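Side-chain contacts in outer surface protein (Borrelia burgdorferi, PDB 5IZT), which is an outer surface protein of unproven function, whose family suggests kinship with the complement-regulator-binding CRASP-1 proteins of the Lyme disease spirochaete: residues Lys262-Gln265 with Phe266-Met270; Leu369-Tyr372 with Ile373-Arg376; Arg205-Tyr208 with Asp209-Met213. All coordinates share one frame; numbering follows the deposited sequence.

Contact 1: residues Lys262-Gln265 with Phe266-Met270; sequences KIEQ and FGSIM
Two successive turns of the short helix 260-274 meet here, where Ser268, in one of its two conformers, folds its hydroxyl back onto the carbonyl of Glu264 one turn earlier. Ser268 N lies 3.0 Å from Glu264 O and donates to it; in the conformer described Ser268 OG adds a second hydrogen bond at 3.1 Å, from the opposite face of the carbonyl plane. The hydroxyl gets there because OG stands beside the backbone N and anti to the carbonyl carbon (chi1 -68°), a setting that turns it toward the preceding turn. Serine suits the place, since its short arm can satisfy its own hydroxyl without leaving the helix surface. The carboxylate of Glu264, also modelled in two conformers, takes a different course. In the one described, a bend at chi2 (74°) leaves OE1 4.0 Å from Ser268 OG and paired instead with Lys212 of the loop between helices 179-197 and 243-255. Ile269 lays its CG1 branch against the preceding turn, CG1 sitting 3.4 Å from Gln265 O. Within the second turn, Met270 CE lies 3.8 Å above one face of the Phe266 ring, displaced toward the rim. Gly267, without a side chain, lets Met213 of the loop come close to the backbone. Apolar Ile263, Phe266, Ile269 and Met270 are thus buried, while polar Glu264 and Ser268 stay partly exposed, their second bond depending on the serine conformer.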
loop_
_atom_site.group_PDB
_atom_site.type_symbol
_atom_site.label_atom_id
_atom_site.label_comp_id
_atom_site.label_asym_id
_atom_site.label_seq_id
_atom_site.Cartn_x
_atom_site.Cartn_y
_atom_site.Cartn_z
ATOM N N LYS A 262 9.665 2.566 11.688
ATOM C CA LYS A 262 9.731 1.582 10.607
ATOM C C LYS A 262 10.154 2.222 9.293
ATOM O O LYS A 262 10.910 1.628 8.523
ATOM C CB LYS A 262 8.376 0.887 10.427
ATOM C CG LYS A 262 7.850 0.181 11.660
ATOM C CD LYS A 262 6.643 -0.715 11.334
ATOM C CE LYS A 262 5.631 -0.031 10.409
ATOM N NZ LYS A 262 4.321 -0.768 10.390
ATOM N N ILE A 263 9.653 3.429 9.005
ATOM C CA ILE A 263 10.028 4.100 7.762
ATOM C C ILE A 263 11.519 4.435 7.759
ATOM O O ILE A 263 12.204 4.263 6.734
ATOM C CB ILE A 263 9.150 5.348 7.545
ATOM C CG1 ILE A 263 7.674 4.949 7.403
ATOM C CG2 ILE A 263 9.600 6.159 6.303
ATOM C CD1 ILE A 263 6.732 6.155 7.555
ATOM N N GLU A 264 12.045 4.905 8.895
ATOM C CA GLU A 264 13.477 5.188 8.961
ATOM C C GLU A 264 14.299 3.916 8.793
ATOM O O GLU A 264 15.339 3.933 8.123
ATOM C CB GLU A 264 13.831 5.883 10.279
ATOM C CG GLU A 264 15.308 6.247 10.426
ATOM C CD GLU A 264 15.739 7.434 9.562
ATOM O OE1 GLU A 264 16.948 7.543 9.243
ATOM O OE2 GLU A 264 14.879 8.261 9.211
ATOM N N GLN A 265 13.860 2.806 9.398
ATOM C CA GLN A 265 14.589 1.548 9.264
ATOM C C GLN A 265 14.606 1.084 7.816
ATOM O O GLN A 265 15.651 0.683 7.284
ATOM C CB GLN A 265 13.956 0.482 10.157
ATOM C CG GLN A 265 14.190 0.709 11.643
ATOM C CD GLN A 265 15.676 0.742 11.985
ATOM O OE1 GLN A 265 16.464 -0.041 11.462
ATOM N NE2 GLN A 265 16.062 1.667 12.854
ATOM N N PHE A 266 13.443 1.125 7.170
ATOM C CA PHE A 266 13.318 0.706 5.778
ATOM C C PHE A 266 14.173 1.582 4.873
ATOM O O PHE A 266 14.880 1.080 3.985
ATOM C CB PHE A 266 11.832 0.760 5.353
ATOM C CG PHE A 266 11.570 0.166 3.983
ATOM C CD1 PHE A 266 11.751 0.927 2.841
ATOM C CD2 PHE A 266 11.124 -1.135 3.859
ATOM C CE1 PHE A 266 11.531 0.380 1.577
ATOM C CE2 PHE A 266 10.890 -1.693 2.605
ATOM C CZ PHE A 266 11.085 -0.930 1.464
ATOM N N GLY A 267 14.115 2.898 5.068
ATOM C CA GLY A 267 14.950 3.790 4.271
ATOM C C GLY A 267 16.437 3.524 4.443
ATOM O O GLY A 267 17.210 3.581 3.477
ATOM N N SER A 268 16.859 3.212 5.668
ATOM C CA SER A 268 18.271 2.907 5.902
ATOM C C SER A 268 18.701 1.656 5.155
ATOM O O SER A 268 19.845 1.568 4.698
ATOM C CB SER A 268 18.551 2.742 7.394
ATOM O OG SER A 268 18.412 3.975 8.074
ATOM N N ILE A 269 17.803 0.679 5.022
ATOM C CA ILE A 269 18.135 -0.514 4.249
ATOM C C ILE A 269 18.228 -0.177 2.766
ATOM O O ILE A 269 19.148 -0.635 2.077
ATOM C CB ILE A 269 17.107 -1.626 4.523
ATOM C CG1 ILE A 269 17.175 -2.052 5.994
ATOM C CG2 ILE A 269 17.340 -2.815 3.597
ATOM C CD1 ILE A 269 15.901 -2.776 6.482
ATOM N N MET A 270 17.309 0.658 2.256
ATOM C CA MET A 270 17.417 1.102 0.865
ATOM C C MET A 270 18.728 1.832 0.634
ATOM O O MET A 270 19.399 1.619 -0.387
ATOM C CB MET A 270 16.247 2.005 0.476
ATOM C CG MET A 270 14.856 1.360 0.553
ATOM S SD MET A 270 14.703 -0.198 -0.351
ATOM C CE MET A 270 14.909 -1.394 0.972
#

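Contact 2: residues Leu369-Tyr372 with Ile373-Arg376; sequences LAEY and IKKR
Leu369 and Ile373, one turn apart on helix 366-395, form the close-packed side of this contact. CD1 of Ile373 lies 3.7 Å from CG of Leu369, and the two branched chains cross at a slant. Ile373 reaches back in this way because its CG1 branch stands beside the backbone N, anti to the carbonyl carbon (chi1 -71°). Branched aliphatic chains suit this buried stripe. The other side is polar and looser. Glu371 is shared by two lysines: Lys375 NZ donates a hydrogen bond to Glu371 OE2 within a 2.8 Å salt bridge, coming from above the carboxylate plane, whereas Lys374 NZ makes only a long salt bridge of 4.0 Å to Glu371 OE1. Long, flexible chains fit such an exposed network. Tyr372 and Arg376 run side by side in the same direction, and NH1 of Arg376 donates to Tyr372 OH at 2.6 Å with an angle of 152° at the hydrogen. The hydroxyl lies in the guanidinium plane, at its edge, while the ring is turned 71° from that plane; the extended arginine chain also brings CD to 3.8 Å from Tyr372 CZ. Among the neighbours, Leu369 touches Ile269 of helix 260-274, Ile373 packs on Leu353 of helix 322-359 and Leu286 of helix 280-316, and Tyr372 and Arg376 both rest on Asn356 of helix 322-359.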
loop_
_atom_site.group_PDB
_atom_site.type_symbol
_atom_site.label_atom_id
_atom_site.label_comp_id
_atom_site.label_asym_id
_atom_site.label_seq_id
_atom_site.Cartn_x
_atom_site.Cartn_y
_atom_site.Cartn_z
ATOM N N LEU A 369 23.093 -8.538 1.064
ATOM C CA LEU A 369 21.763 -8.089 1.458
ATOM C C LEU A 369 20.799 -8.084 0.276
ATOM O O LEU A 369 19.638 -8.490 0.415
ATOM C CB LEU A 369 21.862 -6.699 2.080
ATOM C CG LEU A 369 20.586 -6.041 2.578
ATOM C CD1 LEU A 369 19.998 -6.845 3.725
ATOM C CD2 LEU A 369 20.899 -4.612 3.009
ATOM N N ALA A 370 21.254 -7.624 -0.899
ATOM C CA ALA A 370 20.364 -7.599 -2.058
ATOM C C ALA A 370 19.935 -9.003 -2.449
ATOM O O ALA A 370 18.764 -9.244 -2.744
ATOM C CB ALA A 370 21.035 -6.901 -3.242
ATOM N N GLU A 371 20.880 -9.939 -2.488
ATOM C CA GLU A 371 20.546 -11.320 -2.824
ATOM C C GLU A 371 19.571 -11.912 -1.818
ATOM O O GLU A 371 18.603 -12.586 -2.193
ATOM C CB GLU A 371 21.830 -12.155 -2.882
ATOM C CG GLU A 371 21.628 -13.639 -3.175
ATOM C CD GLU A 371 21.656 -13.966 -4.657
ATOM O OE1 GLU A 371 21.382 -13.066 -5.478
ATOM O OE2 GLU A 371 21.952 -15.130 -5.000
ATOM N N TYR A 372 19.829 -11.693 -0.530
ATOM C CA TYR A 372 18.960 -12.223 0.521
ATOM C C TYR A 372 17.535 -11.703 0.374
ATOM O O TYR A 372 16.564 -12.475 0.431
ATOM C CB TYR A 372 19.520 -11.834 1.890
ATOM C CG TYR A 372 18.722 -12.373 3.055
ATOM C CD1 TYR A 372 18.954 -13.664 3.524
ATOM C CD2 TYR A 372 17.721 -11.625 3.658
ATOM C CE1 TYR A 372 18.233 -14.183 4.586
ATOM C CE2 TYR A 372 16.981 -12.142 4.713
ATOM C CZ TYR A 372 17.253 -13.422 5.167
ATOM O OH TYR A 372 16.546 -13.958 6.209
ATOM N N ILE A 373 17.392 -10.392 0.172
ATOM C CA ILE A 373 16.072 -9.776 0.042
ATOM C C ILE A 373 15.372 -10.265 -1.213
ATOM O O ILE A 373 14.172 -10.567 -1.206
ATOM C CB ILE A 373 16.228 -8.239 0.049
ATOM C CG1 ILE A 373 16.620 -7.769 1.451
ATOM C CG2 ILE A 373 14.950 -7.557 -0.464
ATOM C CD1 ILE A 373 17.099 -6.318 1.514
ATOM N N LYS A 374 16.113 -10.356 -2.316
ATOM C CA LYS A 374 15.516 -10.809 -3.561
ATOM C C LYS A 374 14.909 -12.201 -3.414
ATOM O O LYS A 374 13.803 -12.453 -3.900
ATOM C CB LYS A 374 16.580 -10.765 -4.663
ATOM C CG LYS A 374 16.086 -10.994 -6.068
ATOM C CD LYS A 374 17.090 -10.449 -7.077
ATOM C CE LYS A 374 18.520 -10.755 -6.635
ATOM N NZ LYS A 374 19.563 -10.259 -7.590
ATOM N N LYS A 375 15.592 -13.111 -2.710
ATOM C CA LYS A 375 15.089 -14.477 -2.597
ATOM C C LYS A 375 14.074 -14.666 -1.463
ATOM O O LYS A 375 13.291 -15.622 -1.511
ATOM C CB LYS A 375 16.263 -15.460 -2.445
ATOM C CG LYS A 375 17.101 -15.559 -3.752
ATOM C CD LYS A 375 18.320 -16.430 -3.630
ATOM C CE LYS A 375 18.943 -16.727 -5.014
ATOM N NZ LYS A 375 20.260 -17.400 -4.891
ATOM N N ARG A 376 14.061 -13.802 -0.447
ATOM C CA ARG A 376 13.155 -14.026 0.681
ATOM C C ARG A 376 11.889 -13.186 0.608
ATOM O O ARG A 376 10.806 -13.695 0.921
ATOM C CB ARG A 376 13.842 -13.757 2.028
ATOM C CG ARG A 376 12.932 -14.140 3.203
ATOM C CD ARG A 376 13.632 -14.274 4.537
ATOM N NE ARG A 376 12.667 -14.622 5.585
ATOM C CZ ARG A 376 12.974 -14.746 6.875
ATOM N NH1 ARG A 376 14.225 -14.557 7.281
ATOM N NH2 ARG A 376 12.038 -15.056 7.761
#

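Contact 3: residues Arg205-Tyr208 with Asp209-Met213; sequences RETY and DQFKM
Thr207 and Phe211 meet in the loop between helices 179-197 and 243-255, where two successive beta turns reverse the chain. Among the hydrogen bonds, Gln210 N reaches Thr207 O at 2.9 Å to close the type I turn, and Phe211 N donates to Thr207 OG1 at 3.0 Å. The threonine hydroxyl occupies the crowded position between its backbone N and carbonyl carbon (chi1 57°), which aims it at that N-H. It also donates to a water, 2.7 Å from OG1, that in turn donates to Asp209 OD1. The charged pair is Asp209 with Lys212, whose NZ meets OD2 at 2.9 Å on its syn side and has a second partner on helix 260-274. Packing on Phe211 is mixed: Thr207 OG1 lies over one ring face, offset toward the rim, while the methyl CG2 of Thr207 lies 3.9 Å from Phe211 CE1. Glu206 runs alongside Gln210, the carboxylate and amide planes inclined by 23°, with Arg249 and Asn239 as their respective polar partners. Threonine suits its place by presenting both a hydroxyl and a methyl to Phe211. With no regular helix here, side-chain oxygens and water take up polar groups of the turns, although Thr207 N is buried without a partner.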
loop_
_atom_site.group_PDB
_atom_site.type_symbol
_atom_site.label_atom_id
_atom_site.label_comp_id
_atom_site.label_asym_id
_atom_site.label_seq_id
_atom_site.Cartn_x
_atom_site.Cartn_y
_atom_site.Cartn_z
ATOM N N ARG A 205 5.715 14.060 10.135
ATOM C CA ARG A 205 6.333 14.956 9.170
ATOM C C ARG A 205 7.555 14.301 8.538
ATOM O O ARG A 205 8.308 13.584 9.201
ATOM C CB ARG A 205 6.733 16.290 9.812
ATOM C CG ARG A 205 6.607 17.461 8.850
ATOM C CD ARG A 205 7.006 18.770 9.500
ATOM N NE ARG A 205 6.722 19.925 8.648
ATOM C CZ ARG A 205 7.574 20.437 7.762
ATOM N NH1 ARG A 205 8.777 19.901 7.600
ATOM N NH2 ARG A 205 7.221 21.493 7.037
ATOM N N GLU A 206 7.715 14.531 7.240
ATOM C CA GLU A 206 8.831 13.978 6.476
ATOM C C GLU A 206 10.135 14.719 6.793
ATOM O O GLU A 206 10.173 15.953 6.802
ATOM C CB GLU A 206 8.481 14.083 4.994
ATOM C CG GLU A 206 9.574 13.851 4.003
ATOM C CD GLU A 206 9.056 13.968 2.579
ATOM O OE1 GLU A 206 8.939 15.103 2.061
ATOM O OE2 GLU A 206 8.784 12.931 1.966
ATOM N N THR A 207 11.209 13.968 7.046
ATOM C CA THR A 207 12.509 14.577 7.284
ATOM C C THR A 207 13.109 15.111 5.988
ATOM O O THR A 207 12.696 14.752 4.884
ATOM C CB THR A 207 13.472 13.578 7.913
ATOM O OG1 THR A 207 13.576 12.435 7.061
ATOM C CG2 THR A 207 12.965 13.146 9.284
ATOM N N TYR A 208 14.115 15.983 6.130
ATOM C CA TYR A 208 14.670 16.611 4.936
ATOM C C TYR A 208 15.267 15.572 3.987
ATOM O O TYR A 208 15.104 15.675 2.765
ATOM C CB TYR A 208 15.727 17.659 5.298
ATOM C CG TYR A 208 16.208 18.373 4.060
ATOM C CD1 TYR A 208 15.465 19.419 3.518
ATOM C CD2 TYR A 208 17.373 17.987 3.406
ATOM C CE1 TYR A 208 15.875 20.073 2.373
ATOM C CE2 TYR A 208 17.792 18.636 2.257
ATOM C CZ TYR A 208 17.041 19.680 1.748
ATOM O OH TYR A 208 17.450 20.336 0.610
ATOM N N ASP A 209 15.960 14.566 4.522
ATOM C CA ASP A 209 16.534 13.537 3.660
ATOM C C ASP A 209 15.528 12.436 3.290
ATOM O O ASP A 209 15.950 11.379 2.800
ATOM C CB ASP A 209 17.812 12.945 4.298
ATOM C CG ASP A 209 17.555 12.115 5.564
ATOM O OD1 ASP A 209 16.400 11.779 5.885
ATOM O OD2 ASP A 209 18.541 11.791 6.262
ATOM N N GLN A 210 14.229 12.671 3.514
ATOM C CA GLN A 210 13.147 11.727 3.182
ATOM C C GLN A 210 13.473 10.316 3.691
ATOM O O GLN A 210 13.389 9.322 2.960
ATOM C CB GLN A 210 12.861 11.729 1.669
ATOM C CG GLN A 210 12.566 13.138 1.133
ATOM C CD GLN A 210 12.650 13.262 -0.395
ATOM O OE1 GLN A 210 12.689 12.269 -1.117
ATOM N NE2 GLN A 210 12.686 14.500 -0.881
ATOM N N PHE A 211 13.878 10.247 4.965
ATOM C CA PHE A 211 14.179 8.990 5.659
ATOM C C PHE A 211 15.225 8.165 4.904
ATOM O O PHE A 211 15.075 6.955 4.719
ATOM C CB PHE A 211 12.899 8.179 5.897
ATOM C CG PHE A 211 11.817 8.965 6.599
ATOM C CD1 PHE A 211 11.879 9.186 7.968
ATOM C CD2 PHE A 211 10.755 9.507 5.880
ATOM C CE1 PHE A 211 10.892 9.934 8.620
ATOM C CE2 PHE A 211 9.769 10.251 6.517
ATOM C CZ PHE A 211 9.836 10.466 7.892
ATOM N N LYS A 212 16.294 8.842 4.477
ATOM C CA LYS A 212 17.442 8.304 3.743
ATOM C C LYS A 212 17.062 7.833 2.346
ATOM O O LYS A 212 17.879 7.182 1.670
ATOM C CB LYS A 212 18.137 7.154 4.494
ATOM C CG LYS A 212 18.455 7.476 5.967
ATOM C CD LYS A 212 19.681 8.338 6.131
ATOM C CE LYS A 212 19.889 8.721 7.605
ATOM N NZ LYS A 212 18.799 9.610 8.132
ATOM N N MET A 213 15.849 8.136 1.883
ATOM C CA MET A 213 15.441 7.741 0.544
ATOM C C MET A 213 15.463 8.888 -0.463
ATOM O O MET A 213 15.323 8.630 -1.671
ATOM C CB MET A 213 14.053 7.094 0.602
ATOM C CG MET A 213 14.142 5.714 1.300
ATOM S SD MET A 213 12.575 4.840 1.430
ATOM C CE MET A 213 11.816 5.833 2.743
HETATM O O HOH W 1 15.310 10.927 8.412
HETATM O O HOH W 2 13.012 16.856 0.921
#

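Overall arrangement
Contacts 1 and 2 lie on helices of the bundle, contact 3 on a loop packed against it. Contact 1 is the middle member and the most interior, with four of its eight touching residues buried and none exposed; contact 2 has three buried and three exposed, contact 3 two of each among seven. Ile269 of contact 1 meets contact 2 through purely apolar packing, its CG2 lying 4.0 Å from CD2 of Leu369. Toward contact 3 the interface is charged and aromatic, with Phe211 packing on Ile263. Contacts 2 and 3 do not touch, their nearest atoms being about 12 Å apart. Contact 2 puts its charges on the exposed side, whereas contact 3 uses a lysine to join loop and helix.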